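Local atomic coordinates of aldehyde dehydrogenase (Trypanosoma brucei, PDB entry 5MYP), a protein that probably oxidises aldehydes to carboxylic acids with NAD+ as electron acceptor, acting as a glycosomal member of the aldehyde dehydrogenase family. Residues V121-T126 with L135-G140; D195-T200 with E207-A212; G140-G145 with S173-I178; N128-L133 with E154-T159. All blocks are in the same frame, centred on the assembly; numbering follows the deposited sequence.

Contact 1. Residues V121-T126 with L135-G140; sequences VLVIGT and LQPLLG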
loop_
_atom_site.group_PDB
_atom_site.type_symbol
_atom_site.label_atom_id
_atom_site.label_comp_id
_atom_site.label_asym_id
_atom_site.label_seq_id
_atom_site.Cartn_x
_atom_site.Cartn_y
_atom_site.Cartn_z
ATOM N N VAL A 121 -10.303 -11.199 2.698
ATOM C CA VAL A 121 -9.821 -10.568 1.472
ATOM C C VAL A 121 -10.853 -10.763 0.362
ATOM O O VAL A 121 -11.350 -11.875 0.166
ATOM C CB VAL A 121 -8.471 -11.177 1.026
ATOM C CG1 VAL A 121 -8.004 -10.577 -0.298
ATOM C CG2 VAL A 121 -7.424 -10.988 2.121
ATOM N N LEU A 122 -11.176 -9.689 -0.352
ATOM C CA LEU A 122 -12.017 -9.777 -1.550
ATOM C C LEU A 122 -11.118 -9.801 -2.780
ATOM O O LEU A 122 -10.243 -8.949 -2.920
ATOM C CB LEU A 122 -12.985 -8.596 -1.641
ATOM C CG LEU A 122 -13.837 -8.473 -2.915
ATOM C CD1 LEU A 122 -14.757 -9.671 -3.088
ATOM C CD2 LEU A 122 -14.649 -7.192 -2.900
ATOM N N VAL A 123 -11.351 -10.766 -3.667
ATOM C CA VAL A 123 -10.653 -10.850 -4.952
ATOM C C VAL A 123 -11.674 -10.715 -6.076
ATOM O O VAL A 123 -12.568 -11.546 -6.198
ATOM C CB VAL A 123 -9.897 -12.187 -5.103
ATOM C CG1 VAL A 123 -9.199 -12.266 -6.459
ATOM C CG2 VAL A 123 -8.904 -12.355 -3.967
ATOM N N ILE A 124 -11.544 -9.660 -6.879
ATOM C CA ILE A 124 -12.409 -9.447 -8.037
ATOM C C ILE A 124 -11.617 -9.825 -9.285
ATOM O O ILE A 124 -10.611 -9.198 -9.605
ATOM C CB ILE A 124 -12.906 -7.990 -8.128
ATOM C CG1 ILE A 124 -13.715 -7.627 -6.871
ATOM C CG2 ILE A 124 -13.747 -7.780 -9.390
ATOM C CD1 ILE A 124 -13.969 -6.141 -6.706
ATOM N N GLY A 125 -12.077 -10.864 -9.973
ATOM C CA GLY A 125 -11.380 -11.403 -11.133
ATOM C C GLY A 125 -11.692 -10.653 -12.408
ATOM O O GLY A 125 -12.571 -9.790 -12.444
ATOM N N THR A 126 -10.954 -10.990 -13.457
ATOM C CA THR A 126 -11.192 -10.450 -14.788
ATOM C C THR A 126 -11.367 -11.617 -15.773
ATOM O O THR A 126 -11.189 -12.787 -15.413
ATOM C CB THR A 126 -10.084 -9.447 -15.208
ATOM O OG1 THR A 126 -10.426 -8.850 -16.464
ATOM C CG2 THR A 126 -8.713 -10.111 -15.304
ATOM N N LEU A 135 -7.513 -17.208 -9.138
ATOM C CA LEU A 135 -6.842 -18.136 -8.213
ATOM C C LEU A 135 -5.473 -17.678 -7.712
ATOM O O LEU A 135 -5.136 -17.942 -6.556
ATOM C CB LEU A 135 -6.721 -19.548 -8.813
ATOM C CG LEU A 135 -8.002 -20.369 -9.009
ATOM C CD1 LEU A 135 -7.633 -21.805 -9.382
ATOM C CD2 LEU A 135 -8.877 -20.359 -7.764
ATOM N N GLN A 136 -4.678 -17.013 -8.552
ATOM C CA GLN A 136 -3.329 -16.596 -8.124
ATOM C C GLN A 136 -3.369 -15.638 -6.918
ATOM O O GLN A 136 -2.648 -15.871 -5.950
ATOM C CB GLN A 136 -2.488 -16.034 -9.285
ATOM C CG GLN A 136 -1.030 -15.790 -8.913
ATOM C CD GLN A 136 -0.113 -15.600 -10.106
ATOM O OE1 GLN A 136 -0.525 -15.130 -11.160
ATOM N NE2 GLN A 136 1.161 -15.882 -9.910
ATOM N N PRO A 137 -4.228 -14.593 -6.952
ATOM C CA PRO A 137 -4.403 -13.761 -5.747
ATOM C C PRO A 137 -4.959 -14.531 -4.542
ATOM O O PRO A 137 -4.487 -14.338 -3.425
ATOM C CB PRO A 137 -5.412 -12.686 -6.189
ATOM C CG PRO A 137 -5.345 -12.672 -7.672
ATOM C CD PRO A 137 -5.010 -14.070 -8.087
ATOM N N LEU A 138 -5.955 -15.386 -4.781
ATOM C CA LEU A 138 -6.557 -16.199 -3.721
ATOM C C LEU A 138 -5.520 -17.056 -2.986
ATOM O O LEU A 138 -5.500 -17.080 -1.758
ATOM C CB LEU A 138 -7.667 -17.092 -4.288
ATOM C CG LEU A 138 -8.379 -18.023 -3.300
ATOM C CD1 LEU A 138 -9.078 -17.219 -2.207
ATOM C CD2 LEU A 138 -9.357 -18.924 -4.035
ATOM N N LEU A 139 -4.667 -17.750 -3.740
ATOM C CA LEU A 139 -3.617 -18.593 -3.148
ATOM C C LEU A 139 -2.760 -17.801 -2.159
ATOM O O LEU A 139 -2.501 -18.260 -1.046
ATOM C CB LEU A 139 -2.729 -19.204 -4.232
ATOM C CG LEU A 139 -3.372 -20.276 -5.111
ATOM C CD1 LEU A 139 -2.517 -20.533 -6.341
ATOM C CD2 LEU A 139 -3.592 -21.554 -4.317
ATOM N N GLY A 140 -2.353 -16.604 -2.575
ATOM C CA GLY A 140 -1.604 -15.691 -1.721
ATOM C C GLY A 140 -2.339 -15.263 -0.461
ATOM O O GLY A 140 -1.759 -15.249 0.620
#
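Van der Waals contact between Val-123 and Pro-137 carries this interface. CG1 of Val-123 meets CB of Pro-137 at 3.8 Å and CG of Pro-137 at 4.1 Å, while CG2 of Val-123 lies 4.2 Å from CB of Pro-137. The valine methyls therefore press on the CB–CG side of the ring, and the two side chains cross at about a right angle. With CG1 anti to the backbone N (chi1 179°), that methyl goes to the proline and CG2 swings toward the next residue of the helix, where it comes within 4.3 Å of the backbone N of Leu-138. Leu-138 adds a looser apolar flank and also packs on Ala-148 and Ile-150 of strand 147-151.

The backbone bonding runs within each element and along the sheet. Val-123 uses its backbone to pair with Val-149 in the parallel sheet. In the helix, Leu-139 N donates to Leu-135 O at 2.9 Å, but Pro-137 has no N-H to give to the preceding turn, and the helix kinks there. The compact ring suits a place pressed against the sheet, where it also touches Leu-198 of the neighbouring strand 196-200.

The two segments open the beta-alpha-beta unit of strand 110-124, helix 132-143 and strand 147-151, part of the Rossmann-like domain of this family. Pro-137 lies about 7 Å, side chain to side chain, from Glu-223, predicted to be an active-site residue. Since the side chains that meet across this buried interface are all apolar, and the segments share no hydrogen bond, strand and helix are held by shape and exclusion of water.

Contact 2. Residues D195-T200 with E207-A212; sequences DHILYT and EIVMAA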
loop_
_atom_site.group_PDB
_atom_site.type_symbol
_atom_site.label_atom_id
_atom_site.label_comp_id
_atom_site.label_asym_id
_atom_site.label_seq_id
_atom_site.Cartn_x
_atom_site.Cartn_y
_atom_site.Cartn_z
ATOM N N ASP A 195 -10.869 -6.610 4.715
ATOM C CA ASP A 195 -9.603 -6.108 5.246
ATOM C C ASP A 195 -8.561 -5.852 4.162
ATOM O O ASP A 195 -7.544 -5.214 4.421
ATOM C CB ASP A 195 -9.088 -7.062 6.315
ATOM C CG ASP A 195 -10.087 -7.222 7.438
ATOM O OD1 ASP A 195 -10.155 -6.317 8.297
ATOM O OD2 ASP A 195 -10.841 -8.226 7.426
ATOM N N HIS A 196 -8.831 -6.351 2.957
ATOM C CA HIS A 196 -8.065 -6.034 1.762
ATOM C C HIS A 196 -8.916 -6.375 0.536
ATOM O O HIS A 196 -9.698 -7.333 0.565
ATOM C CB HIS A 196 -6.764 -6.846 1.709
ATOM C CG HIS A 196 -5.725 -6.262 0.808
ATOM N ND1 HIS A 196 -4.673 -5.514 1.284
ATOM C CD2 HIS A 196 -5.585 -6.292 -0.542
ATOM C CE1 HIS A 196 -3.920 -5.120 0.270
ATOM N NE2 HIS A 196 -4.456 -5.571 -0.849
ATOM N N ILE A 197 -8.757 -5.601 -0.534
ATOM C CA ILE A 197 -9.405 -5.888 -1.813
ATOM C C ILE A 197 -8.336 -5.926 -2.905
ATOM O O ILE A 197 -7.556 -4.980 -3.043
ATOM C CB ILE A 197 -10.475 -4.832 -2.174
ATOM C CG1 ILE A 197 -11.587 -4.798 -1.116
ATOM C CG2 ILE A 197 -11.066 -5.107 -3.558
ATOM C CD1 ILE A 197 -12.439 -3.548 -1.132
ATOM N N LEU A 198 -8.286 -7.023 -3.662
ATOM C CA LEU A 198 -7.480 -7.072 -4.884
ATOM C C LEU A 198 -8.413 -7.041 -6.089
ATOM O O LEU A 198 -9.309 -7.880 -6.206
ATOM C CB LEU A 198 -6.566 -8.302 -4.926
ATOM C CG LEU A 198 -5.525 -8.277 -6.070
ATOM C CD1 LEU A 198 -4.179 -8.875 -5.651
ATOM C CD2 LEU A 198 -6.035 -8.939 -7.350
ATOM N N TYR A 199 -8.191 -6.074 -6.978
ATOM C CA TYR A 199 -8.978 -5.913 -8.198
ATOM C C TYR A 199 -8.059 -5.908 -9.410
ATOM O O TYR A 199 -7.073 -5.175 -9.441
ATOM C CB TYR A 199 -9.793 -4.609 -8.168
ATOM C CG TYR A 199 -10.424 -4.283 -9.504
ATOM C CD1 TYR A 199 -11.612 -4.891 -9.899
ATOM C CD2 TYR A 199 -9.808 -3.407 -10.394
ATOM C CE1 TYR A 199 -12.190 -4.616 -11.131
ATOM C CE2 TYR A 199 -10.367 -3.132 -11.636
ATOM C CZ TYR A 199 -11.560 -3.735 -12.001
ATOM O OH TYR A 199 -12.116 -3.462 -13.227
ATOM N N THR A 200 -8.403 -6.723 -10.403
ATOM C CA THR A 200 -7.745 -6.730 -11.700
ATOM C C THR A 200 -8.778 -6.317 -12.742
ATOM O O THR A 200 -9.900 -6.830 -12.752
ATOM C CB THR A 200 -7.176 -8.121 -12.040
ATOM O OG1 THR A 200 -6.355 -8.580 -10.960
ATOM C CG2 THR A 200 -6.336 -8.085 -13.317
ATOM N N GLU A 207 -11.387 2.970 -9.962
ATOM C CA GLU A 207 -11.825 4.166 -9.234
ATOM C C GLU A 207 -13.069 3.885 -8.383
ATOM O O GLU A 207 -13.161 4.350 -7.250
ATOM C CB GLU A 207 -12.106 5.332 -10.189
ATOM C CG GLU A 207 -10.876 5.873 -10.908
ATOM C CD GLU A 207 -11.177 7.039 -11.833
ATOM O OE1 GLU A 207 -12.293 7.610 -11.767
ATOM O OE2 GLU A 207 -10.284 7.386 -12.642
ATOM N N ILE A 208 -14.014 3.133 -8.952
ATOM C CA ILE A 208 -15.250 2.736 -8.252
ATOM C C ILE A 208 -14.945 1.773 -7.094
ATOM O O ILE A 208 -15.516 1.899 -6.005
ATOM C CB ILE A 208 -16.272 2.096 -9.231
ATOM C CG1 ILE A 208 -16.714 3.120 -10.292
ATOM C CG2 ILE A 208 -17.496 1.554 -8.492
ATOM C CD1 ILE A 208 -17.311 2.504 -11.539
ATOM N N VAL A 209 -14.045 0.821 -7.335
ATOM C CA VAL A 209 -13.606 -0.118 -6.296
ATOM C C VAL A 209 -12.935 0.630 -5.140
ATOM O O VAL A 209 -13.254 0.394 -3.973
ATOM C CB VAL A 209 -12.650 -1.199 -6.861
ATOM C CG1 VAL A 209 -12.013 -2.022 -5.741
ATOM C CG2 VAL A 209 -13.391 -2.121 -7.824
ATOM N N MET A 210 -12.013 1.533 -5.467
ATOM C CA MET A 210 -11.295 2.292 -4.443
ATOM C C MET A 210 -12.225 3.220 -3.652
ATOM O O MET A 210 -12.031 3.396 -2.455
ATOM C CB MET A 210 -10.130 3.080 -5.053
ATOM C CG MET A 210 -9.158 3.621 -4.018
ATOM S SD MET A 210 -7.599 4.192 -4.721
ATOM C CE MET A 210 -6.853 4.901 -3.253
ATOM N N ALA A 211 -13.240 3.786 -4.312
ATOM C CA ALA A 211 -14.269 4.585 -3.629
ATOM C C ALA A 211 -15.048 3.749 -2.605
ATOM O O ALA A 211 -15.321 4.208 -1.496
ATOM C CB ALA A 211 -15.223 5.208 -4.640
ATOM N N ALA A 212 -15.386 2.518 -2.980
ATOM C CA ALA A 212 -16.051 1.590 -2.069
ATOM C C ALA A 212 -15.136 1.211 -0.901
ATOM O O ALA A 212 -15.572 1.182 0.246
ATOM C CB ALA A 212 -16.505 0.342 -2.808
#
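Val-209 fits between Ile-197 and Tyr-199, joining the first strand and the helix of a beta-alpha-beta unit (strand 196-200, helix 203-214, strand 220-223) in the Rossmann-like sheet. Its two methyls divide the work. CG1, anti to the backbone N (chi1 170°), touches CG2 of Ile-197 at 3.9 Å and lies 4.2 Å from CB of Tyr-199; CG2 turns instead to the tyrosine ring. A beta-branched residue suits the place, because its forked end can meet two neighbours that lie two positions apart on the strand. Ile-197 offers its own branch methyl rather than its longer arm, and the two side chains cross obliquely.

In the next shell, several neighbours hold these groups in position. Ile-197 and Tyr-199 emerge on the same side of the strand, with Leu-198 directed away between them. Ile-197 also packs on Leu-122 of strand 110-124 and on Ala-213, farther along the helix. The tyrosine side chain also touches Ile-124, Val-205, Ala-206 and Leu-222, and its OH is hydrogen-bonded to the backbone N of Ser-202, so the polar end of a buried aromatic is satisfied where the chain turns into the helix. On the helix, Met-210 leads away from the strand and packs on Thr-218 of the second subunit.

Side chain to side chain, Tyr-199 is about 7 Å from Glu-223 and 9 Å from Cys-259, both predicted active-site residues. Over one ring face, CG2 of Val-209 makes a CH-pi contact 4.2 Å from the Tyr-199 centroid, 25° off the ring normal and shifted toward CD1.

Contact 3. Residues G140-G145 with S173-I178; sequences GALAAG and SDVVGI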
loop_
_atom_site.group_PDB
_atom_site.type_symbol
_atom_site.label_atom_id
_atom_site.label_comp_id
_atom_site.label_asym_id
_atom_site.label_seq_id
_atom_site.Cartn_x
_atom_site.Cartn_y
_atom_site.Cartn_z
ATOM N N GLY A 140 -2.353 -16.604 -2.575
ATOM C CA GLY A 140 -1.604 -15.691 -1.721
ATOM C C GLY A 140 -2.339 -15.263 -0.461
ATOM O O GLY A 140 -1.759 -15.249 0.620
ATOM N N ALA A 141 -3.615 -14.911 -0.608
ATOM C CA ALA A 141 -4.440 -14.494 0.535
ATOM C C ALA A 141 -4.586 -15.615 1.571
ATOM O O ALA A 141 -4.509 -15.365 2.770
ATOM C CB ALA A 141 -5.812 -14.023 0.064
ATOM N N LEU A 142 -4.773 -16.846 1.094
ATOM C CA LEU A 142 -4.923 -18.002 1.976
ATOM C C LEU A 142 -3.594 -18.424 2.615
ATOM O O LEU A 142 -3.575 -18.873 3.766
ATOM C CB LEU A 142 -5.554 -19.172 1.219
ATOM C CG LEU A 142 -6.971 -18.911 0.685
ATOM C CD1 LEU A 142 -7.409 -19.995 -0.281
ATOM C CD2 LEU A 142 -7.976 -18.761 1.824
ATOM N N ALA A 143 -2.490 -18.258 1.883
ATOM C CA ALA A 143 -1.144 -18.500 2.432
ATOM C C ALA A 143 -0.831 -17.599 3.634
ATOM O O ALA A 143 -0.135 -18.023 4.568
ATOM C CB ALA A 143 -0.087 -18.317 1.348
ATOM N N ALA A 144 -1.370 -16.375 3.607
ATOM C CA ALA A 144 -1.206 -15.394 4.683
ATOM C C ALA A 144 -2.192 -15.551 5.852
ATOM O O ALA A 144 -2.189 -14.730 6.765
ATOM C CB ALA A 144 -1.301 -13.980 4.109
ATOM N N GLY A 145 -3.025 -16.591 5.834
ATOM C CA GLY A 145 -3.920 -16.902 6.949
ATOM C C GLY A 145 -5.235 -16.138 6.960
ATOM O O GLY A 145 -5.903 -16.064 7.991
ATOM N N SER A 173 -16.686 -23.253 1.894
ATOM C CA SER A 173 -17.318 -21.962 1.593
ATOM C C SER A 173 -17.133 -20.937 2.725
ATOM O O SER A 173 -17.219 -19.725 2.492
ATOM C CB SER A 173 -18.805 -22.151 1.274
ATOM O OG SER A 173 -18.969 -22.739 -0.004
ATOM N N ASP A 174 -16.896 -21.429 3.947
ATOM C CA ASP A 174 -16.508 -20.570 5.079
ATOM C C ASP A 174 -15.126 -19.931 4.895
ATOM O O ASP A 174 -14.888 -18.835 5.364
ATOM C CB ASP A 174 -16.551 -21.340 6.399
ATOM C CG ASP A 174 -17.982 -21.534 6.919
ATOM O OD1 ASP A 174 -18.972 -21.616 6.149
ATOM O OD2 ASP A 174 -18.115 -21.598 8.148
ATOM N N VAL A 175 -14.210 -20.627 4.240
ATOM C CA VAL A 175 -12.853 -20.116 3.998
ATOM C C VAL A 175 -12.766 -19.341 2.676
ATOM O O VAL A 175 -12.097 -18.314 2.613
ATOM C CB VAL A 175 -11.809 -21.260 4.089
ATOM C CG1 VAL A 175 -10.419 -20.775 3.708
ATOM C CG2 VAL A 175 -11.804 -21.829 5.507
ATOM N N VAL A 176 -13.429 -19.831 1.628
ATOM C CA VAL A 176 -13.526 -19.114 0.340
ATOM C C VAL A 176 -14.984 -19.015 -0.129
ATOM O O VAL A 176 -15.541 -19.978 -0.660
ATOM C CB VAL A 176 -12.667 -19.764 -0.770
ATOM C CG1 VAL A 176 -12.761 -18.961 -2.067
ATOM C CG2 VAL A 176 -11.218 -19.883 -0.323
ATOM N N GLY A 177 -15.588 -17.846 0.074
ATOM C CA GLY A 177 -16.930 -17.570 -0.430
ATOM C C GLY A 177 -16.885 -17.151 -1.886
ATOM O O GLY A 177 -15.857 -16.665 -2.369
ATOM N N ILE A 178 -17.993 -17.347 -2.597
ATOM C CA ILE A 178 -18.075 -16.986 -4.013
ATOM C C ILE A 178 -19.301 -16.105 -4.249
ATOM O O ILE A 178 -20.402 -16.439 -3.806
ATOM C CB ILE A 178 -18.140 -18.226 -4.934
ATOM C CG1 ILE A 178 -16.966 -19.186 -4.643
ATOM C CG2 ILE A 178 -18.136 -17.797 -6.401
ATOM C CD1 ILE A 178 -17.039 -20.511 -5.378
#
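The carbonyl oxygen of Leu-142, whose side chain reaches across to Val-175 and Val-176, is gripped by two donors: the backbone N of Gly-145, with Gly-145 N to Leu-142 O at 3.1 Å, and ND2 of Asn-33. The first bond belongs to the Schellman motif that ends helix 132-143. Gly-145 takes a positive phi of 84°, a conformation glycine adopts readily. Within the final turn, Ala-144 N also donates to Gly-140 O at 3.2 Å.

Contact with the other segment is wholly apolar and runs through the forked end of one leucine in the Rossmann-like domain. Its CG is anti to the carbonyl carbon (chi1 -62°), directing the isobutyl group from the helix toward strand 176-178 and the residues leading into it. The two methyls then part. CD2 goes to CG1 of Val-175 at 3.7 Å, and CD1 to CG2 of Val-176 at 3.8 Å. Leu-142 and Val-175 lie at a slant to each other, whereas Leu-142 and Val-176 are nearly perpendicular. A flexible, branched leucine is well suited to span two successive valines whose side chains leave the backbone in different directions.

Around this core, Val-42 and Leu-46 of helix 36-52 pack on Leu-142, and Leu-167 of helix 157-170 packs on Val-176. The backbones of Val-175 and Gly-177 bond to Ala-148, joining the strand to the parallel sheet under the helix. The contact lies away from the predicted catalytic residues. CG2 of Val-176 nestles at the fork, with Leu-142 CD2 at 4.0 Å as its second neighbour.

Contact 4. Residues N128-L133 with E154-T159; sequences NYPLLL and ELAPAT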
loop_
_atom_site.group_PDB
_atom_site.type_symbol
_atom_site.label_atom_id
_atom_site.label_comp_id
_atom_site.label_asym_id
_atom_site.label_seq_id
_atom_site.Cartn_x
_atom_site.Cartn_y
_atom_site.Cartn_z
ATOM N N ASN A 128 -9.965 -12.102 -19.072
ATOM C CA ASN A 128 -8.976 -12.423 -20.119
ATOM C C ASN A 128 -8.115 -13.655 -19.797
ATOM O O ASN A 128 -7.804 -14.446 -20.691
ATOM C CB ASN A 128 -8.119 -11.192 -20.480
ATOM C CG ASN A 128 -7.205 -10.742 -19.356
ATOM O OD1 ASN A 128 -7.533 -10.881 -18.182
ATOM N ND2 ASN A 128 -6.054 -10.189 -19.715
ATOM N N TYR A 129 -7.739 -13.809 -18.527
ATOM C CA TYR A 129 -7.143 -15.048 -18.012
ATOM C C TYR A 129 -7.934 -15.394 -16.753
ATOM O O TYR A 129 -7.504 -15.098 -15.639
ATOM C CB TYR A 129 -5.650 -14.876 -17.741
ATOM C CG TYR A 129 -4.876 -14.578 -19.004
ATOM C CD1 TYR A 129 -4.381 -15.607 -19.810
ATOM C CD2 TYR A 129 -4.670 -13.267 -19.413
ATOM C CE1 TYR A 129 -3.688 -15.328 -20.978
ATOM C CE2 TYR A 129 -3.979 -12.977 -20.578
ATOM C CZ TYR A 129 -3.487 -14.003 -21.360
ATOM O OH TYR A 129 -2.801 -13.704 -22.519
ATOM N N PRO A 130 -9.125 -15.994 -16.941
ATOM C CA PRO A 130 -10.126 -16.049 -15.879
ATOM C C PRO A 130 -9.844 -17.025 -14.740
ATOM O O PRO A 130 -10.474 -16.899 -13.690
ATOM C CB PRO A 130 -11.406 -16.436 -16.629
ATOM C CG PRO A 130 -10.926 -17.227 -17.796
ATOM C CD PRO A 130 -9.598 -16.652 -18.177
ATOM N N LEU A 131 -8.933 -17.982 -14.935
ATOM C CA LEU A 131 -8.527 -18.881 -13.854
ATOM C C LEU A 131 -7.324 -18.309 -13.104
ATOM O O LEU A 131 -7.347 -18.208 -11.878
ATOM C CB LEU A 131 -8.209 -20.278 -14.397
ATOM C CG LEU A 131 -8.044 -21.384 -13.348
ATOM C CD1 LEU A 131 -9.336 -21.593 -12.569
ATOM C CD2 LEU A 131 -7.578 -22.680 -14.002
ATOM N N LEU A 132 -6.283 -17.933 -13.845
ATOM C CA LEU A 132 -5.066 -17.357 -13.259
ATOM C C LEU A 132 -5.359 -16.146 -12.376
ATOM O O LEU A 132 -4.909 -16.083 -11.234
ATOM C CB LEU A 132 -4.087 -16.937 -14.359
ATOM C CG LEU A 132 -2.737 -16.360 -13.918
ATOM C CD1 LEU A 132 -1.879 -17.451 -13.303
ATOM C CD2 LEU A 132 -2.027 -15.694 -15.089
ATOM N N LEU A 133 -6.126 -15.200 -12.908
ATOM C CA LEU A 133 -6.300 -13.904 -12.249
ATOM C C LEU A 133 -7.397 -13.876 -11.180
ATOM O O LEU A 133 -7.661 -12.821 -10.597
ATOM C CB LEU A 133 -6.497 -12.805 -13.303
ATOM C CG LEU A 133 -5.329 -12.685 -14.293
ATOM C CD1 LEU A 133 -5.609 -11.601 -15.323
ATOM C CD2 LEU A 133 -4.003 -12.418 -13.593
ATOM N N GLU A 154 -18.080 -12.022 -15.085
ATOM C CA GLU A 154 -19.229 -12.512 -15.847
ATOM C C GLU A 154 -18.940 -12.645 -17.355
ATOM O O GLU A 154 -19.693 -13.312 -18.066
ATOM C CB GLU A 154 -20.478 -11.648 -15.580
ATOM C CG GLU A 154 -20.567 -10.310 -16.317
ATOM C CD GLU A 154 -19.896 -9.154 -15.591
ATOM O OE1 GLU A 154 -18.889 -9.378 -14.863
ATOM O OE2 GLU A 154 -20.391 -8.015 -15.756
ATOM N N LEU A 155 -17.863 -12.013 -17.829
ATOM C CA LEU A 155 -17.429 -12.124 -19.232
ATOM C C LEU A 155 -16.557 -13.368 -19.523
ATOM O O LEU A 155 -16.045 -13.503 -20.634
ATOM C CB LEU A 155 -16.709 -10.838 -19.678
ATOM C CG LEU A 155 -17.574 -9.583 -19.844
ATOM C CD1 LEU A 155 -17.782 -8.844 -18.532
ATOM C CD2 LEU A 155 -16.939 -8.639 -20.858
ATOM N N ALA A 156 -16.373 -14.251 -18.533
ATOM C CA ALA A 156 -15.849 -15.611 -18.764
ATOM C C ALA A 156 -16.765 -16.607 -18.040
ATOM O O ALA A 156 -16.358 -17.239 -17.061
ATOM C CB ALA A 156 -14.415 -15.725 -18.276
ATOM N N PRO A 157 -18.016 -16.743 -18.523
ATOM C CA PRO A 157 -19.040 -17.473 -17.777
ATOM C C PRO A 157 -18.811 -18.981 -17.643
ATOM O O PRO A 157 -19.131 -19.543 -16.595
ATOM C CB PRO A 157 -20.322 -17.179 -18.564
ATOM C CG PRO A 157 -19.859 -16.928 -19.951
ATOM C CD PRO A 157 -18.558 -16.196 -19.785
ATOM N N ALA A 158 -18.281 -19.630 -18.678
ATOM C CA ALA A 158 -18.010 -21.075 -18.617
ATOM C C ALA A 158 -16.982 -21.398 -17.529
ATOM O O ALA A 158 -17.153 -22.353 -16.764
ATOM C CB ALA A 158 -17.543 -21.600 -19.968
ATOM N N THR A 159 -15.935 -20.579 -17.450
ATOM C CA THR A 159 -14.911 -20.715 -16.414
ATOM C C THR A 159 -15.481 -20.417 -15.027
ATOM O O THR A 159 -15.187 -21.135 -14.077
ATOM C CB THR A 159 -13.699 -19.798 -16.692
ATOM O OG1 THR A 159 -13.194 -20.057 -18.006
ATOM C CG2 THR A 159 -12.583 -20.038 -15.679
#
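Pro-130 presents its ring to two side chains of the other segment, Ala-156 and Thr-159, which receive it from different directions. CB of Pro-130 meets CB of Ala-156 at 3.5 Å, a close methyl-to-ring contact, and the ring's CG follows at 3.8 Å from the same Ala-156 CB. Thr-159 crosses the proline at about a right angle: its OG1 comes 3.6 Å from CG of Pro-130, and its CG2 stands 3.9 Å from CB of Pro-130.

The threonine rotamer explains why both branches touch the ring. With chi1 at -55°, CG2 is anti to the backbone N and OG1 sits beside the backbone N, placing the methyl equally near CB and CG of the proline and the hydroxyl by CG. That hydroxyl only packs against Pro-130; its hydrogen bond is with Asp-64 OD2, while OD1 of the same aspartate accepts from the backbone N of Ala-158. One carboxylate thereby fixes both the threonine and the start of helix 157-170. Ala-156, at that helix's N-cap position, is small enough for the proline ring to come close.

Across the contact, Glu-76 plays a comparable part, its OE1 accepting from the backbone N of both Leu-131 and Leu-132. The backbone N of Leu-131 lies 4.3 Å from CG2 of Thr-159, and its side chain stays a little farther off.

Asn-128, Tyr-129 and Pro-130 belong to the Trp-Asn-Tyr-Pro motif of aldehyde dehydrogenases. The packing joins the turn leading into helix 132-143 to the start of helix 157-170, beyond the C-terminal ends of parallel strands of a Rossmann-like sheet, the side on which the family generally binds its coenzyme.

In the fold
All four contacts are buried, and none has a hydrogen bond between its segments; contacts 1 to 3 meet through apolar side chains, while contact 4 also lays a threonine hydroxyl on a proline. Contacts 1 and 2 lie on opposite faces of the same sheet, their strands paired through Leu-122 with His-196 and Leu-198, and contact 2 borders the second subunit. Contacts 1, 3 and 4 all use helix 132-143, at its middle, its end and the turn leading into it. Contacts 1 and 3 share Gly-140. Contact 3 lies farthest from the chain centre, about 19 Å, and adds helix-end bonding; contact 4 has carboxylates holding helix starts. Contact 2 alone brings in an aromatic face.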